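Local coordinates for bifunctional GH43-CE protein (Bacteroides eggerthii, PDB 6MLY) that probably hydrolyses arabinoxylan, joining a glycoside hydrolase family 43 module, a likely beta-xylosidase, to a carbohydrate esterase module of alpha/beta-hydrolase type, at residues E520-A525 with H532-Y537; I605-A610 with G660-F665. One frame throughout, in Å; residues are numbered along the deposited sequence.

Contact 1: E520-A525 with H532-Y537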
loop_
_atom_site.group_PDB
_atom_site.type_symbol
_atom_site.label_atom_id
_atom_site.label_comp_id
_atom_site.label_asym_id
_atom_site.label_seq_id
_atom_site.Cartn_x
_atom_site.Cartn_y
_atom_site.Cartn_z
ATOM N N GLU A 520 -0.615 -4.009 9.038
ATOM C CA GLU A 520 -0.574 -2.775 9.813
ATOM C C GLU A 520 -1.979 -2.164 9.871
ATOM O O GLU A 520 -2.865 -2.564 9.124
ATOM C CB GLU A 520 0.449 -1.804 9.224
ATOM C CG GLU A 520 1.880 -2.296 9.351
ATOM C CD GLU A 520 2.950 -1.293 8.930
ATOM O OE1 GLU A 520 2.753 -0.081 9.168
ATOM O OE2 GLU A 520 3.976 -1.729 8.352
ATOM N N ASP A 521 -2.151 -1.202 10.784
ATOM C CA ASP A 521 -3.408 -0.488 11.019
ATOM C C ASP A 521 -4.586 -1.473 11.029
ATOM O O ASP A 521 -5.554 -1.297 10.292
ATOM C CB ASP A 521 -3.596 0.634 9.993
ATOM C CG ASP A 521 -2.788 1.886 10.297
ATOM O OD1 ASP A 521 -2.819 2.333 11.457
ATOM O OD2 ASP A 521 -2.140 2.410 9.368
ATOM N N ILE A 522 -4.484 -2.507 11.871
ATOM C CA ILE A 522 -5.587 -3.417 12.169
ATOM C C ILE A 522 -6.320 -2.861 13.395
ATOM O O ILE A 522 -5.679 -2.439 14.353
ATOM C CB ILE A 522 -5.075 -4.854 12.413
ATOM C CG1 ILE A 522 -4.430 -5.465 11.163
ATOM C CG2 ILE A 522 -6.180 -5.744 12.969
ATOM C CD1 ILE A 522 -5.414 -6.036 10.165
ATOM N N CYS A 523 -7.657 -2.864 13.349
ATOM C CA CYS A 523 -8.504 -2.406 14.455
ATOM C C CYS A 523 -8.750 -3.578 15.418
ATOM O O CYS A 523 -9.263 -4.617 15.012
ATOM C CB CYS A 523 -9.833 -1.858 13.941
ATOM S SG CYS A 523 -9.727 -1.072 12.309
ATOM N N TYR A 524 -8.371 -3.411 16.690
ATOM C CA TYR A 524 -8.529 -4.485 17.690
ATOM C C TYR A 524 -9.839 -4.301 18.469
ATOM O O TYR A 524 -10.325 -5.250 19.087
ATOM C CB TYR A 524 -7.293 -4.599 18.589
ATOM C CG TYR A 524 -6.919 -3.368 19.375
ATOM C CD1 TYR A 524 -7.599 -3.020 20.530
ATOM C CD2 TYR A 524 -5.850 -2.575 18.990
ATOM C CE1 TYR A 524 -7.246 -1.902 21.268
ATOM C CE2 TYR A 524 -5.478 -1.459 19.722
ATOM C CZ TYR A 524 -6.178 -1.120 20.866
ATOM O OH TYR A 524 -5.814 -0.016 21.585
ATOM N N ALA A 525 -10.389 -3.080 18.441
ATOM C CA ALA A 525 -11.790 -2.816 18.761
ATOM C C ALA A 525 -12.560 -2.660 17.445
ATOM O O ALA A 525 -11.947 -2.689 16.372
ATOM C CB ALA A 525 -11.901 -1.581 19.618
ATOM N N HIS A 532 -7.101 2.774 18.760
ATOM C CA HIS A 532 -7.393 1.344 18.835
ATOM C C HIS A 532 -6.862 0.599 17.603
ATOM O O HIS A 532 -7.549 -0.250 17.055
ATOM C CB HIS A 532 -8.893 1.124 19.051
ATOM C CG HIS A 532 -9.400 1.646 20.353
ATOM N ND1 HIS A 532 -10.674 2.160 20.496
ATOM C CD2 HIS A 532 -8.818 1.744 21.568
ATOM C CE1 HIS A 532 -10.856 2.540 21.745
ATOM N NE2 HIS A 532 -9.732 2.303 22.419
ATOM N N LYS A 533 -5.608 0.871 17.233
ATOM C CA LYS A 533 -4.963 0.276 16.064
ATOM C C LYS A 533 -3.672 -0.442 16.473
ATOM O O LYS A 533 -2.922 0.072 17.298
ATOM C CB LYS A 533 -4.641 1.380 15.055
ATOM C CG LYS A 533 -5.826 1.863 14.240
ATOM C CD LYS A 533 -6.205 0.892 13.146
ATOM C CE LYS A 533 -7.418 1.335 12.356
ATOM N NZ LYS A 533 -7.173 2.617 11.657
ATOM N N LEU A 534 -3.411 -1.611 15.869
ATOM C CA LEU A 534 -2.163 -2.368 16.111
ATOM C C LEU A 534 -1.591 -2.884 14.784
ATOM O O LEU A 534 -2.314 -2.999 13.790
ATOM C CB LEU A 534 -2.418 -3.519 17.094
ATOM C CG LEU A 534 -3.464 -4.562 16.690
ATOM C CD1 LEU A 534 -2.941 -5.498 15.605
ATOM C CD2 LEU A 534 -3.905 -5.374 17.902
ATOM N N ASP A 535 -0.284 -3.185 14.802
ATOM C CA ASP A 535 0.460 -3.711 13.656
ATOM C C ASP A 535 1.031 -5.088 14.017
ATOM O O ASP A 535 1.758 -5.210 15.004
ATOM C CB ASP A 535 1.601 -2.771 13.250
ATOM C CG ASP A 535 1.160 -1.372 12.853
ATOM O OD1 ASP A 535 -0.041 -1.181 12.614
ATOM O OD2 ASP A 535 2.026 -0.480 12.785
ATOM N N ILE A 536 0.707 -6.106 13.206
ATOM C CA ILE A 536 1.195 -7.475 13.410
ATOM C C ILE A 536 2.407 -7.706 12.498
ATOM O O ILE A 536 2.450 -7.178 11.392
ATOM C CB ILE A 536 0.072 -8.505 13.172
ATOM C CG1 ILE A 536 -1.164 -8.181 14.015
ATOM C CG2 ILE A 536 0.571 -9.925 13.420
ATOM C CD1 ILE A 536 -2.299 -9.160 13.845
ATOM N N TYR A 537 3.383 -8.478 12.999
ATOM C CA TYR A 537 4.605 -8.854 12.284
ATOM C C TYR A 537 4.990 -10.289 12.652
ATOM O O TYR A 537 5.148 -10.589 13.837
ATOM C CB TYR A 537 5.783 -7.963 12.683
ATOM C CG TYR A 537 5.619 -6.487 12.434
ATOM C CD1 TYR A 537 5.070 -5.651 13.396
ATOM C CD2 TYR A 537 6.056 -5.913 11.250
ATOM C CE1 TYR A 537 4.942 -4.286 13.182
ATOM C CE2 TYR A 537 5.927 -4.553 11.014
ATOM C CZ TYR A 537 5.371 -3.737 11.984
ATOM O OH TYR A 537 5.245 -2.398 11.748
#
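Y524 lays its ring against H532 and L534 where two antiparallel strands close a beta hairpin, the packed side of this contact. Its CB points toward the partner strand, and chi1 of 59° sets CG between the backbone N and the carbonyl carbon. CB of H532 stands over the ring face, 4.2 Å from its centroid, and CB of Y524 meets L534 CD2 at 3.5 Å. Carbon-rich side chains suit this face, which F607 of helix 596-610 covers, while the phenol OH bonds to N585 O. An alanine in place of Y524 would probably open a gap beside L534 and H532 and leave N585 O without its hydroxyl mate. I522 and L534 form the hydrogen-bonded pair, N to O at 2.9 Å both ways. The other face, with C523 and K533, is looser: the lysine's bent chain lies against C523 SG, but its NZ stays 4.4 Å from D521 OD1, beyond a salt bridge. Where the first strand turns at D521, D535 OD1 takes D521 N at 2.8 Å, out of the carboxylate plane. K563 salt-bridges both aspartates and R518, earlier on the first strand, pairs with E520, so the charge of the clustered acids is probably offset.

Contact 2: I605-A610 with G660-F665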
loop_
_atom_site.group_PDB
_atom_site.type_symbol
_atom_site.label_atom_id
_atom_site.label_comp_id
_atom_site.label_asym_id
_atom_site.label_seq_id
_atom_site.Cartn_x
_atom_site.Cartn_y
_atom_site.Cartn_z
ATOM N N ILE A 605 -4.835 -7.387 23.634
ATOM C CA ILE A 605 -4.421 -8.756 23.978
ATOM C C ILE A 605 -5.597 -9.714 23.732
ATOM O O ILE A 605 -5.420 -10.794 23.153
ATOM C CB ILE A 605 -3.899 -8.829 25.430
ATOM C CG1 ILE A 605 -2.679 -7.928 25.639
ATOM C CG2 ILE A 605 -3.597 -10.268 25.824
ATOM C CD1 ILE A 605 -2.447 -7.525 27.084
ATOM N N ARG A 606 -6.791 -9.316 24.187
ATOM C CA ARG A 606 -8.018 -10.078 23.957
ATOM C C ARG A 606 -8.167 -10.353 22.456
ATOM O O ARG A 606 -8.499 -11.464 22.065
ATOM C CB ARG A 606 -9.242 -9.328 24.492
ATOM C CG ARG A 606 -9.528 -9.557 25.967
ATOM C CD ARG A 606 -10.838 -8.925 26.394
ATOM N NE ARG A 606 -10.861 -7.485 26.174
ATOM C CZ ARG A 606 -10.945 -6.576 27.138
ATOM N NH1 ARG A 606 -11.205 -6.956 28.375
ATOM N NH2 ARG A 606 -10.778 -5.293 26.869
ATOM N N PHE A 607 -7.900 -9.332 21.635
ATOM C CA PHE A 607 -8.025 -9.437 20.185
ATOM C C PHE A 607 -7.067 -10.507 19.640
ATOM O O PHE A 607 -7.447 -11.304 18.778
ATOM C CB PHE A 607 -7.767 -8.081 19.523
ATOM C CG PHE A 607 -7.818 -8.109 18.019
ATOM C CD1 PHE A 607 -9.027 -8.006 17.349
ATOM C CD2 PHE A 607 -6.659 -8.259 17.272
ATOM C CE1 PHE A 607 -9.075 -8.039 15.963
ATOM C CE2 PHE A 607 -6.712 -8.292 15.885
ATOM C CZ PHE A 607 -7.918 -8.182 15.235
ATOM N N ILE A 608 -5.830 -10.500 20.149
ATOM C CA ILE A 608 -4.741 -11.355 19.674
ATOM C C ILE A 608 -5.124 -12.833 19.820
ATOM O O ILE A 608 -4.838 -13.632 18.935
ATOM C CB ILE A 608 -3.433 -11.016 20.422
ATOM C CG1 ILE A 608 -2.856 -9.678 19.954
ATOM C CG2 ILE A 608 -2.406 -12.136 20.313
ATOM C CD1 ILE A 608 -2.667 -9.573 18.455
ATOM N N ARG A 609 -5.740 -13.184 20.952
ATOM C CA ARG A 609 -6.091 -14.566 21.242
ATOM C C ARG A 609 -7.255 -14.974 20.336
ATOM O O ARG A 609 -7.245 -16.052 19.746
ATOM C CB ARG A 609 -6.422 -14.736 22.731
ATOM C CG ARG A 609 -5.210 -14.644 23.653
ATOM C CD ARG A 609 -5.387 -15.379 24.970
ATOM N NE ARG A 609 -4.140 -15.499 25.710
ATOM C CZ ARG A 609 -3.646 -14.568 26.530
ATOM N NH1 ARG A 609 -4.239 -13.390 26.628
ATOM N NH2 ARG A 609 -2.558 -14.814 27.246
ATOM N N ALA A 610 -8.236 -14.076 20.211
ATOM C CA ALA A 610 -9.479 -14.336 19.507
ATOM C C ALA A 610 -9.223 -14.512 18.004
ATOM O O ALA A 610 -9.951 -15.252 17.333
ATOM C CB ALA A 610 -10.448 -13.211 19.773
ATOM N N GLY A 660 -13.316 -3.840 23.045
ATOM C CA GLY A 660 -13.517 -4.608 21.799
ATOM C C GLY A 660 -14.829 -5.377 21.788
ATOM O O GLY A 660 -15.810 -4.964 22.415
ATOM N N LEU A 661 -14.839 -6.500 21.060
ATOM C CA LEU A 661 -15.997 -7.391 20.987
ATOM C C LEU A 661 -15.588 -8.819 21.380
ATOM O O LEU A 661 -16.288 -9.776 21.059
ATOM C CB LEU A 661 -16.576 -7.376 19.565
ATOM C CG LEU A 661 -16.888 -6.008 18.958
ATOM C CD1 LEU A 661 -17.317 -6.169 17.510
ATOM C CD2 LEU A 661 -17.958 -5.275 19.753
ATOM N N TYR A 662 -14.469 -8.961 22.093
ATOM C CA TYR A 662 -13.971 -10.272 22.503
ATOM C C TYR A 662 -13.741 -10.280 24.012
ATOM O O TYR A 662 -12.624 -10.517 24.463
ATOM C CB TYR A 662 -12.710 -10.612 21.703
ATOM C CG TYR A 662 -12.838 -10.422 20.212
ATOM C CD1 TYR A 662 -12.385 -9.267 19.591
ATOM C CD2 TYR A 662 -13.412 -11.399 19.413
ATOM C CE1 TYR A 662 -12.487 -9.090 18.219
ATOM C CE2 TYR A 662 -13.524 -11.237 18.040
ATOM C CZ TYR A 662 -13.061 -10.079 17.439
ATOM O OH TYR A 662 -13.181 -9.910 16.087
ATOM N N PRO A 663 -14.786 -10.040 24.843
ATOM C CA PRO A 663 -14.633 -10.033 26.301
ATOM C C PRO A 663 -14.506 -11.440 26.906
ATOM O O PRO A 663 -14.012 -11.592 28.015
ATOM C CB PRO A 663 -15.928 -9.362 26.780
ATOM C CG PRO A 663 -16.951 -9.734 25.726
ATOM C CD PRO A 663 -16.174 -9.783 24.427
ATOM N N SER A 664 -14.974 -12.440 26.151
ATOM C CA SER A 664 -14.872 -13.875 26.444
ATOM C C SER A 664 -13.418 -14.292 26.732
ATOM O O SER A 664 -13.166 -15.121 27.604
ATOM C CB SER A 664 -15.462 -14.653 25.271
ATOM O OG SER A 664 -15.295 -16.056 25.414
ATOM N N PHE A 665 -12.470 -13.713 25.985
ATOM C CA PHE A 665 -11.099 -14.210 25.892
ATOM C C PHE A 665 -10.228 -13.576 26.975
ATOM O O PHE A 665 -10.580 -12.546 27.537
ATOM C CB PHE A 665 -10.524 -13.926 24.501
ATOM C CG PHE A 665 -11.191 -14.699 23.390
ATOM C CD1 PHE A 665 -12.370 -14.245 22.819
ATOM C CD2 PHE A 665 -10.650 -15.892 22.934
ATOM C CE1 PHE A 665 -12.988 -14.964 21.808
ATOM C CE2 PHE A 665 -11.269 -16.610 21.924
ATOM C CZ PHE A 665 -12.436 -16.144 21.361
#
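R606 runs its aliphatic chain beside the loop that carries Y662 and F665, packing against backbone oxygens instead of offering its charged end. CG and CD lie against Y662 O and F665 O, with CG 3.5 Å from F665 O. The bend at chi3 turns NE off the line of the preceding carbons; at the polar end NH1 has a long, weak ion pair with E656. A long flexible residue suits this place, since its methylenes lie against the loop backbone while the guanidinium is carried further on. Next, F607 sends CG anti to its backbone N (chi1 178°), and the F607 and Y662 side chains lie side by side, pointing the same way, with their rings oblique to each other. CD1 of F607 and CE1 of Y662 approach to 3.7 Å, the ring planes at 71°. R609 adds little to the loop through its CB, for its chain leads away and NH2 bonds to R668 O. At A610 the small side chain probably allows two aromatic rings to approach the helix this closely. Its CB sits over the centre of the F665 ring, 3.7 Å from the centroid and 11° off the ring normal, a CH-pi contact. The same methyl also touches Y662 CD2 at 3.5 Å, so it serves both rings, sitting in the angle between them. The arrangement is that of an alpha/beta-hydrolase fold in which the C-terminal end of helix 596-610, packed on strands 617-619 and 621-627 of the central sheet, is partly covered by the irregular loop between strands 651-654 and 671-675.

Helix 596-610 ties the two contacts together, because F607 belongs to contact 2 yet also packs on contact 1: its CZ lies 3.8 Å from I522 CG2, and its CD1 is 3.5 Å from Y524 O. Contact 1 is mostly buried and joins neighbouring strands at one end of the esterase sheet, so backbone hydrogen bonds set its register, flanked by acids whose charge is probably offset by a lysine and an arginine beyond the two segments. Contact 2 lies further from the centre of the chain and is partly buried; it holds a loop to a helix through rings, a methyl and arginine methylenes. Strand pairing thus gives way to apolar packing on passing from sheet to covering loop.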